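Local coordinates for protein enolase from the environmental genome shotgun sequencing of the Sargasso Sea (PDB 2QGY) that is of unknown function but, as a member of the enolase superfamily, probably uses its bound magnesium to act on a carboxylate substrate, at residues A111-S116 with L122-L127; G167-P172 with W224-V229; K186-V191 with L195-D200. All blocks are in the same frame, centred on the assembly; numbering follows the deposited sequence.

Contact 1 of 3, residues A111-S116 with L122-L127; sequences ALWDIS and LPLNSL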
loop_
_atom_site.group_PDB
_atom_site.type_symbol
_atom_site.label_atom_id
_atom_site.label_comp_id
_atom_site.label_asym_id
_atom_site.label_seq_id
_atom_site.Cartn_x
_atom_site.Cartn_y
_atom_site.Cartn_z
ATOM N N ALA A 111 -16.365 -10.382 -6.220
ATOM C CA ALA A 111 -17.467 -11.303 -5.813
ATOM C C ALA A 111 -18.860 -10.655 -5.888
ATOM O O ALA A 111 -19.850 -11.329 -6.233
ATOM C CB ALA A 111 -17.234 -11.865 -4.433
ATOM N N LEU A 112 -18.938 -9.373 -5.527
ATOM C CA LEU A 112 -20.209 -8.642 -5.608
ATOM C C LEU A 112 -20.653 -8.462 -7.072
ATOM O O LEU A 112 -21.857 -8.504 -7.387
ATOM C CB LEU A 112 -20.128 -7.310 -4.856
ATOM C CG LEU A 112 -19.846 -7.325 -3.340
ATOM C CD1 LEU A 112 -19.877 -5.946 -2.756
ATOM C CD2 LEU A 112 -20.794 -8.274 -2.521
ATOM N N TRP A 113 -19.689 -8.289 -7.976
ATOM C CA TRP A 113 -19.985 -8.241 -9.407
ATOM C C TRP A 113 -20.525 -9.575 -9.912
ATOM O O TRP A 113 -21.440 -9.586 -10.753
ATOM C CB TRP A 113 -18.763 -7.850 -10.245
ATOM C CG TRP A 113 -18.518 -6.362 -10.286
ATOM C CD1 TRP A 113 -17.563 -5.676 -9.596
ATOM C CD2 TRP A 113 -19.245 -5.375 -11.050
ATOM N NE1 TRP A 113 -17.633 -4.324 -9.888
ATOM C CE2 TRP A 113 -18.655 -4.113 -10.770
ATOM C CE3 TRP A 113 -20.320 -5.435 -11.945
ATOM C CZ2 TRP A 113 -19.119 -2.926 -11.338
ATOM C CZ3 TRP A 113 -20.783 -4.246 -12.509
ATOM C CH2 TRP A 113 -20.178 -3.013 -12.209
ATOM N N ASP A 114 -19.950 -10.674 -9.433
ATOM C CA ASP A 114 -20.383 -12.019 -9.826
ATOM C C ASP A 114 -21.849 -12.168 -9.384
ATOM O O ASP A 114 -22.733 -12.595 -10.165
ATOM C CB ASP A 114 -19.490 -13.053 -9.108
ATOM C CG ASP A 114 -19.689 -14.494 -9.629
ATOM O OD1 ASP A 114 -20.110 -14.673 -10.792
ATOM O OD2 ASP A 114 -19.383 -15.451 -8.888
ATOM N N ILE A 115 -22.089 -11.820 -8.129
ATOM C CA ILE A 115 -23.452 -11.873 -7.525
ATOM C C ILE A 115 -24.406 -11.018 -8.363
ATOM O O ILE A 115 -25.474 -11.489 -8.783
ATOM C CB ILE A 115 -23.438 -11.424 -6.053
ATOM C CG1 ILE A 115 -22.778 -12.530 -5.217
ATOM C CG2 ILE A 115 -24.905 -11.099 -5.518
ATOM C CD1 ILE A 115 -22.251 -12.096 -3.840
ATOM N N SER A 116 -24.007 -9.783 -8.630
ATOM C CA SER A 116 -24.818 -8.857 -9.448
ATOM C C SER A 116 -25.154 -9.421 -10.822
ATOM O O SER A 116 -26.300 -9.291 -11.301
ATOM C CB SER A 116 -24.141 -7.486 -9.543
ATOM O OG SER A 116 -24.141 -6.920 -8.243
ATOM N N LEU A 122 -27.015 -12.381 -16.204
ATOM C CA LEU A 122 -26.215 -11.920 -17.316
ATOM C C LEU A 122 -24.725 -12.136 -17.053
ATOM O O LEU A 122 -24.274 -11.965 -15.927
ATOM C CB LEU A 122 -26.472 -10.428 -17.567
ATOM C CG LEU A 122 -27.768 -9.982 -18.269
ATOM C CD1 LEU A 122 -27.802 -8.463 -18.325
ATOM C CD2 LEU A 122 -27.856 -10.557 -19.668
ATOM N N PRO A 123 -23.959 -12.469 -18.103
ATOM C CA PRO A 123 -22.505 -12.477 -17.895
ATOM C C PRO A 123 -22.004 -11.088 -17.518
ATOM O O PRO A 123 -22.616 -10.083 -17.881
ATOM C CB PRO A 123 -21.936 -12.922 -19.239
ATOM C CG PRO A 123 -23.058 -12.845 -20.224
ATOM C CD PRO A 123 -24.343 -12.830 -19.481
ATOM N N LEU A 124 -20.891 -11.038 -16.789
ATOM C CA LEU A 124 -20.403 -9.763 -16.261
ATOM C C LEU A 124 -20.182 -8.718 -17.371
ATOM O O LEU A 124 -20.521 -7.526 -17.209
ATOM C CB LEU A 124 -19.115 -9.997 -15.471
ATOM C CG LEU A 124 -18.393 -8.744 -14.993
ATOM C CD1 LEU A 124 -19.328 -7.831 -14.176
ATOM C CD2 LEU A 124 -17.185 -9.172 -14.181
ATOM N N ASN A 125 -19.644 -9.145 -18.504
ATOM C CA ASN A 125 -19.344 -8.172 -19.558
ATOM C C ASN A 125 -20.614 -7.452 -20.034
ATOM O O ASN A 125 -20.570 -6.264 -20.352
ATOM C CB ASN A 125 -18.462 -8.719 -20.698
ATOM C CG ASN A 125 -19.015 -9.992 -21.375
ATOM O OD1 ASN A 125 -20.088 -10.464 -21.058
ATOM N ND2 ASN A 125 -18.254 -10.523 -22.352
ATOM N N SER A 126 -21.738 -8.158 -20.015
ATOM C CA SER A 126 -23.048 -7.581 -20.364
ATOM C C SER A 126 -23.566 -6.567 -19.348
ATOM O O SER A 126 -24.386 -5.692 -19.694
ATOM C CB SER A 126 -24.079 -8.691 -20.601
ATOM O OG SER A 126 -23.822 -9.349 -21.834
ATOM N N LEU A 127 -23.097 -6.665 -18.098
ATOM C CA LEU A 127 -23.331 -5.637 -17.095
ATOM C C LEU A 127 -22.442 -4.426 -17.303
ATOM O O LEU A 127 -22.750 -3.327 -16.846
ATOM C CB LEU A 127 -23.047 -6.177 -15.690
ATOM C CG LEU A 127 -23.955 -7.218 -15.039
ATOM C CD1 LEU A 127 -23.683 -7.185 -13.516
ATOM C CD2 LEU A 127 -25.435 -7.015 -15.294
#

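Contact 2 of 3, residues G167-P172 with W224-V229; sequences GIKIYP and WIEEPV. With MG (magnesium ion), chain C.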
loop_
_atom_site.group_PDB
_atom_site.type_symbol
_atom_site.label_atom_id
_atom_site.label_comp_id
_atom_site.label_asym_id
_atom_site.label_seq_id
_atom_site.Cartn_x
_atom_site.Cartn_y
_atom_site.Cartn_z
ATOM N N GLY A 167 0.961 -13.276 -28.439
ATOM C CA GLY A 167 2.230 -12.663 -28.062
ATOM C C GLY A 167 2.926 -13.481 -26.996
ATOM O O GLY A 167 2.313 -14.344 -26.386
ATOM N N ILE A 168 4.213 -13.237 -26.796
ATOM C CA ILE A 168 4.947 -13.875 -25.695
ATOM C C ILE A 168 5.704 -12.788 -24.940
ATOM O O ILE A 168 6.367 -11.932 -25.560
ATOM C CB ILE A 168 5.936 -14.971 -26.204
ATOM C CG1 ILE A 168 5.152 -16.172 -26.750
ATOM C CG2 ILE A 168 6.878 -15.452 -25.075
ATOM C CD1 ILE A 168 6.005 -17.199 -27.513
ATOM N N LYS A 169 5.573 -12.789 -23.611
ATOM C CA LYS A 169 6.351 -11.872 -22.777
ATOM C C LYS A 169 7.511 -12.590 -22.086
ATOM O O LYS A 169 7.317 -13.610 -21.448
ATOM C CB LYS A 169 5.456 -11.118 -21.773
ATOM C CG LYS A 169 6.220 -10.038 -21.042
ATOM C CD LYS A 169 5.343 -9.110 -20.203
ATOM C CE LYS A 169 4.713 -9.831 -18.985
ATOM N NZ LYS A 169 3.672 -8.969 -18.294
ATOM N N ILE A 170 8.734 -12.080 -22.263
ATOM C CA ILE A 170 9.912 -12.634 -21.603
ATOM C C ILE A 170 10.577 -11.646 -20.644
ATOM O O ILE A 170 10.254 -10.439 -20.643
ATOM C CB ILE A 170 10.956 -13.104 -22.650
ATOM C CG1 ILE A 170 11.356 -11.919 -23.534
ATOM C CG2 ILE A 170 10.374 -14.260 -23.517
ATOM C CD1 ILE A 170 12.590 -12.148 -24.375
ATOM N N TYR A 171 11.487 -12.156 -19.820
ATOM C CA TYR A 171 12.212 -11.359 -18.848
ATOM C C TYR A 171 13.699 -11.423 -19.206
ATOM O O TYR A 171 14.414 -12.320 -18.748
ATOM C CB TYR A 171 11.970 -11.887 -17.425
ATOM C CG TYR A 171 10.559 -11.652 -16.901
ATOM C CD1 TYR A 171 10.319 -10.740 -15.869
ATOM C CD2 TYR A 171 9.489 -12.353 -17.426
ATOM C CE1 TYR A 171 8.995 -10.528 -15.382
ATOM C CE2 TYR A 171 8.183 -12.140 -16.955
ATOM C CZ TYR A 171 7.963 -11.218 -15.950
ATOM O OH TYR A 171 6.666 -11.034 -15.474
ATOM N N PRO A 172 14.159 -10.482 -20.054
ATOM C CA PRO A 172 15.459 -10.590 -20.726
ATOM C C PRO A 172 16.636 -10.002 -19.950
ATOM O O PRO A 172 17.767 -10.092 -20.427
ATOM C CB PRO A 172 15.218 -9.806 -22.018
ATOM C CG PRO A 172 14.326 -8.670 -21.562
ATOM C CD PRO A 172 13.431 -9.271 -20.486
ATOM N N TRP A 224 6.434 -4.189 -26.523
ATOM C CA TRP A 224 6.425 -3.204 -25.425
ATOM C C TRP A 224 7.524 -3.477 -24.451
ATOM O O TRP A 224 8.122 -4.546 -24.482
ATOM C CB TRP A 224 5.053 -3.103 -24.738
ATOM C CG TRP A 224 4.607 -4.188 -23.759
ATOM C CD1 TRP A 224 5.294 -4.720 -22.685
ATOM C CD2 TRP A 224 3.304 -4.759 -23.718
ATOM N NE1 TRP A 224 4.482 -5.617 -22.010
ATOM C CE2 TRP A 224 3.269 -5.671 -22.638
ATOM C CE3 TRP A 224 2.160 -4.597 -24.511
ATOM C CZ2 TRP A 224 2.119 -6.411 -22.323
ATOM C CZ3 TRP A 224 1.015 -5.340 -24.200
ATOM C CH2 TRP A 224 1.011 -6.228 -23.108
ATOM N N ILE A 225 7.805 -2.489 -23.605
ATOM C CA ILE A 225 8.855 -2.565 -22.616
ATOM C C ILE A 225 8.152 -2.303 -21.293
ATOM O O ILE A 225 7.607 -1.212 -21.078
ATOM C CB ILE A 225 9.934 -1.446 -22.831
ATOM C CG1 ILE A 225 10.682 -1.648 -24.160
ATOM C CG2 ILE A 225 10.962 -1.447 -21.673
ATOM C CD1 ILE A 225 11.372 -2.980 -24.307
ATOM N N GLU A 226 8.184 -3.293 -20.415
ATOM C CA GLU A 226 7.398 -3.245 -19.203
ATOM C C GLU A 226 8.295 -2.981 -17.991
ATOM O O GLU A 226 9.378 -3.567 -17.858
ATOM C CB GLU A 226 6.643 -4.570 -19.081
ATOM C CG GLU A 226 5.851 -4.699 -17.827
ATOM C CD GLU A 226 4.929 -5.924 -17.861
ATOM O OE1 GLU A 226 4.412 -6.291 -18.947
ATOM O OE2 GLU A 226 4.699 -6.473 -16.781
ATOM N N GLU A 227 7.853 -2.036 -17.143
ATOM C CA GLU A 227 8.559 -1.668 -15.925
ATOM C C GLU A 227 10.078 -1.435 -16.122
ATOM O O GLU A 227 10.886 -1.996 -15.403
ATOM C CB GLU A 227 8.311 -2.700 -14.831
ATOM C CG GLU A 227 6.855 -2.771 -14.391
ATOM C CD GLU A 227 6.770 -2.980 -12.916
ATOM O OE1 GLU A 227 7.018 -4.137 -12.514
ATOM O OE2 GLU A 227 6.529 -1.983 -12.163
ATOM N N PRO A 228 10.454 -0.530 -17.047
ATOM C CA PRO A 228 11.892 -0.247 -17.241
ATOM C C PRO A 228 12.437 0.489 -16.013
ATOM O O PRO A 228 13.645 0.435 -15.739
ATOM C CB PRO A 228 11.937 0.652 -18.488
ATOM C CG PRO A 228 10.551 1.297 -18.556
ATOM C CD PRO A 228 9.575 0.297 -17.901
ATOM N N VAL A 229 11.539 1.166 -15.293
ATOM C CA VAL A 229 11.890 1.854 -14.050
ATOM C C VAL A 229 10.752 1.703 -13.037
ATOM O O VAL A 229 9.657 1.313 -13.397
ATOM C CB VAL A 229 12.214 3.357 -14.265
ATOM C CG1 VAL A 229 13.403 3.521 -15.261
ATOM C CG2 VAL A 229 11.023 4.102 -14.776
HETATM MG MG MG C . 5.586 -7.237 -15.123
HETATM O O HOH W 1 4.596 -9.084 -15.529
HETATM O O HOH W 2 7.035 -5.913 -14.486
HETATM O O HOH W 3 6.233 -8.294 -13.538
#

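Contact 3 of 3, residues K186-V191 with L195-D200; sequences KVREIV and LPLMLD. With MG (magnesium ion), chain C.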
loop_
_atom_site.group_PDB
_atom_site.type_symbol
_atom_site.label_atom_id
_atom_site.label_comp_id
_atom_site.label_asym_id
_atom_site.label_seq_id
_atom_site.Cartn_x
_atom_site.Cartn_y
_atom_site.Cartn_z
ATOM N N LYS A 186 17.856 -14.969 -29.916
ATOM C CA LYS A 186 17.417 -16.366 -30.010
ATOM C C LYS A 186 15.897 -16.509 -29.928
ATOM O O LYS A 186 15.299 -17.293 -30.667
ATOM C CB LYS A 186 18.114 -17.208 -28.937
ATOM C CG LYS A 186 19.626 -17.302 -29.174
ATOM C CD LYS A 186 20.438 -17.477 -27.884
ATOM C CE LYS A 186 20.966 -18.895 -27.698
ATOM N NZ LYS A 186 22.136 -18.875 -26.786
ATOM N N VAL A 187 15.256 -15.728 -29.055
ATOM C CA VAL A 187 13.802 -15.780 -28.964
ATOM C C VAL A 187 13.146 -15.347 -30.279
ATOM O O VAL A 187 12.244 -16.011 -30.785
ATOM C CB VAL A 187 13.249 -14.910 -27.789
ATOM C CG1 VAL A 187 11.750 -14.799 -27.890
ATOM C CG2 VAL A 187 13.663 -15.498 -26.443
ATOM N N ARG A 188 13.603 -14.228 -30.820
ATOM C CA ARG A 188 13.088 -13.698 -32.084
ATOM C C ARG A 188 13.265 -14.716 -33.236
ATOM O O ARG A 188 12.425 -14.810 -34.135
ATOM C CB ARG A 188 13.738 -12.326 -32.368
ATOM C CG ARG A 188 13.138 -11.507 -33.516
ATOM C CD ARG A 188 11.634 -11.466 -33.477
ATOM N NE ARG A 188 11.113 -10.237 -32.892
ATOM C CZ ARG A 188 9.833 -10.036 -32.602
ATOM N NH1 ARG A 188 8.928 -10.999 -32.812
ATOM N NH2 ARG A 188 9.461 -8.880 -32.074
ATOM N N GLU A 189 14.312 -15.528 -33.159
ATOM C CA GLU A 189 14.557 -16.572 -34.157
ATOM C C GLU A 189 13.560 -17.719 -34.071
ATOM O O GLU A 189 13.180 -18.302 -35.084
ATOM C CB GLU A 189 15.971 -17.122 -34.016
ATOM C CG GLU A 189 16.443 -17.805 -35.273
ATOM C CD GLU A 189 17.081 -19.147 -35.011
ATOM O OE1 GLU A 189 17.920 -19.237 -34.082
ATOM O OE2 GLU A 189 16.741 -20.106 -35.747
ATOM N N ILE A 190 13.154 -18.045 -32.851
ATOM C CA ILE A 190 12.171 -19.083 -32.601
ATOM C C ILE A 190 10.776 -18.657 -33.042
ATOM O O ILE A 190 10.048 -19.443 -33.656
ATOM C CB ILE A 190 12.140 -19.451 -31.088
ATOM C CG1 ILE A 190 13.502 -20.002 -30.645
ATOM C CG2 ILE A 190 11.001 -20.418 -30.783
ATOM C CD1 ILE A 190 13.611 -20.280 -29.159
ATOM N N VAL A 191 10.416 -17.407 -32.739
ATOM C CA VAL A 191 9.039 -16.942 -32.888
ATOM C C VAL A 191 8.804 -16.213 -34.215
ATOM O O VAL A 191 7.667 -16.073 -34.661
ATOM C CB VAL A 191 8.567 -16.067 -31.652
ATOM C CG1 VAL A 191 8.807 -16.819 -30.335
ATOM C CG2 VAL A 191 9.250 -14.700 -31.618
ATOM N N LEU A 195 5.513 -12.001 -34.585
ATOM C CA LEU A 195 4.859 -12.210 -33.286
ATOM C C LEU A 195 5.177 -11.097 -32.295
ATOM O O LEU A 195 6.337 -10.738 -32.096
ATOM C CB LEU A 195 5.222 -13.566 -32.664
ATOM C CG LEU A 195 4.418 -13.983 -31.409
ATOM C CD1 LEU A 195 2.930 -14.302 -31.728
ATOM C CD2 LEU A 195 5.079 -15.137 -30.663
ATOM N N PRO A 196 4.131 -10.534 -31.681
ATOM C CA PRO A 196 4.411 -9.607 -30.581
ATOM C C PRO A 196 5.327 -10.235 -29.543
ATOM O O PRO A 196 5.025 -11.313 -29.022
ATOM C CB PRO A 196 3.023 -9.311 -30.024
ATOM C CG PRO A 196 2.126 -9.422 -31.250
ATOM C CD PRO A 196 2.686 -10.614 -31.981
ATOM N N LEU A 197 6.473 -9.598 -29.310
ATOM C CA LEU A 197 7.391 -10.037 -28.286
ATOM C C LEU A 197 7.477 -8.917 -27.253
ATOM O O LEU A 197 8.047 -7.855 -27.506
ATOM C CB LEU A 197 8.778 -10.361 -28.859
ATOM C CG LEU A 197 9.884 -10.743 -27.881
ATOM C CD1 LEU A 197 9.547 -12.049 -27.119
ATOM C CD2 LEU A 197 11.219 -10.881 -28.639
ATOM N N MET A 198 6.896 -9.151 -26.085
ATOM C CA MET A 198 7.023 -8.163 -25.004
ATOM C C MET A 198 8.140 -8.453 -24.016
ATOM O O MET A 198 8.490 -9.611 -23.761
ATOM C CB MET A 198 5.689 -7.842 -24.314
ATOM C CG MET A 198 4.436 -8.621 -24.609
ATOM S SD MET A 198 3.852 -9.184 -26.226
ATOM C CE MET A 198 2.128 -8.839 -26.199
ATOM N N LEU A 199 8.727 -7.386 -23.473
ATOM C CA LEU A 199 9.898 -7.509 -22.642
ATOM C C LEU A 199 9.577 -6.906 -21.288
ATOM O O LEU A 199 9.243 -5.731 -21.187
ATOM C CB LEU A 199 11.119 -6.788 -23.276
ATOM C CG LEU A 199 11.573 -7.176 -24.711
ATOM C CD1 LEU A 199 12.836 -6.391 -25.132
ATOM C CD2 LEU A 199 11.809 -8.679 -24.855
ATOM N N ASP A 200 9.674 -7.728 -20.256
ATOM C CA ASP A 200 9.458 -7.259 -18.913
ATOM C C ASP A 200 10.799 -7.082 -18.253
ATOM O O ASP A 200 11.480 -8.043 -17.934
ATOM C CB ASP A 200 8.555 -8.232 -18.124
ATOM C CG ASP A 200 8.066 -7.630 -16.813
ATOM O OD1 ASP A 200 8.775 -6.786 -16.241
ATOM O OD2 ASP A 200 6.955 -8.013 -16.360
HETATM MG MG MG C . 5.586 -7.237 -15.123
HETATM O O HOH W 4 7.141 -7.426 -31.276
HETATM O O HOH W 5 6.095 -14.644 -36.210
HETATM O O HOH W 2 7.035 -5.913 -14.486
HETATM O O HOH W 3 6.233 -8.294 -13.538
HETATM O O HOH W 1 4.596 -9.084 -15.529
#

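Contact 1 of 3, residues A111-S116 with L122-L127
The indole of Trp113 meets two leucine methyls through its six-membered ring. Leu127 CD1 sits at the ring edge, close to the ring plane, 4.1 Å from Trp113 CE3. Leu124 CD1 approaches the same carbon obliquely, and the distance from Trp113 CE3 to Leu124 CD1 is 3.4 Å, a close fit. Here two consecutive helices, joined by a short loop, pack against each other in the N-terminal domain region of the mandelate racemase/muconate lactonizing enzyme family. Helix 99-120 ends, the chain turns, and the short helix 124-128 folds back against it.

Leu124 points CG anti to its own nitrogen (chi1 173°). This brings CD1 up to Trp113 CE3, and the two side chains cross at about a right angle. The same methyl lies 4.0 Å from Trp113 CB. Leu127 instead runs past Trp113 in the opposite direction. Its CD1 reaches the end of the 111-116 segment, 3.8 Å from Ser116 C and 4.0 Å from Ser116 CB.

No hydrogen bond joins the two segments, and all four touching residues are buried. The polar end of the indole is used elsewhere: Trp113 NE1 bonds to Glu109 of the same helix. Leu282 of helix 282-294 touches both Trp113 and Leu124, so the contact borders the C-terminal domain.

Ser116 keeps its hydroxyl within its own helix. Its OG donates to Leu112 O at 2.9 Å, while Ser116 N reaches that oxygen from the opposite face of the carbonyl plane.

Contact 2 of 3, residues G167-P172 with W224-V229
The magnesium site of the enolase-type barrel lies at this contact, where strands 168-170 and 224-226 face each other across strand 197-200. Lys169 and Glu226 carry it as a buried salt bridge. Lys169 NZ donates to Glu226 OE1 at 2.9 Å and makes a weak second bond to Glu226 OE2 at 3.1 Å. Lys169 NZ meets OE1 on its syn side, 21° out of the carboxylate plane. The lysine chain bends at chi3 (68°), and the two side chains cross at about a right angle.

Glu226 OE2 also binds the magnesium ion at 2.0 Å. Glu226 OE1 takes a second hydrogen bond, from Trp224 NE1 at 3.1 Å, through its anti lone pair. The indole N-H and Lys169 NZ thus hold OE1 together, which should limit rotation of the carboxylate. Trp224 also packs on the lysine, with NE1 4.0 Å from Lys169 CD.

Metal-bound waters extend the link through the magnesium ion. The metal-bound water 1 accepts from Lys169 NZ at 2.9 Å and is also hydrogen-bonded to Tyr171 OH. Water 2, another metal ligand, donates to Glu227 OE1 at 2.7 Å.

Outside the two segments, Asp200 and Glu252 supply the remaining protein ligands of the metal. Lys169 NZ also forms a salt bridge with Glu328 and a hydrogen bond with Tyr139. Three acidic ligands, each from a barrel strand or the loop after it, are typical of the metal site of the enolase superfamily.

Contact 3 of 3, residues K186-V191 with L195-D200
One direct hydrogen bond spans the contact. Arg188 NH1 donates to Leu195 O at 2.7 Å, and the bond is nearly straight (N-H...O 173°). The donor lies in the carbonyl plane, and the oxygen lies in the guanidinium plane. Bends at chi2 (46°) and chi3 (99°) bring the guanidinium to Leu195 and Leu197. NH1 also bonds to Gly192 O, and NH2 to Phe220 O.

Two waters add bridges. Water 4 accepts from Arg188 NH2 and from Leu197 N. Water 5 donates to Val191 O and takes a weak bond from Leu195 N.

Leu197 CB lies over one face of the guanidinium, 3.6 Å from Arg188 NH2. Two apolar pairs follow. Val187 CG1 meets Leu197 CD1 at 3.6 Å. Val191 CB packs on Leu195 CD2 at 3.7 Å, with the side chains at about a right angle.

The segments join helix 177-191 to strand 197-200 within a beta-alpha-beta unit of the barrel. At the far end of the strand, Asp200 OD2 binds the magnesium ion at 2.0 Å. Arg188 ties the last turn of the helix to the loop before the strand through carbonyl oxygens, and to the strand itself through water 4, while two valine-leucine pairs pack beside it.

Overall arrangement
Contact 1 comes first along the chain and lies in the N-terminal domain. Contacts 2 and 3 lie in the C-terminal barrel, on the other side of the chain's centre. The centre of contact 1 is about 32 Å from that of contact 2 and about 36 Å from that of contact 3. The centres of contacts 2 and 3 are only about 10 Å apart. Both segments of contact 3 fall between the two segments of contact 2 in sequence. Strand 197-200 lies between strands 168-170 and 224-226, its parallel neighbours in the barrel sheet, so Asp200 and Glu226 converge on one magnesium ion. The helix-strand packing and the metal site therefore share one barrel wall.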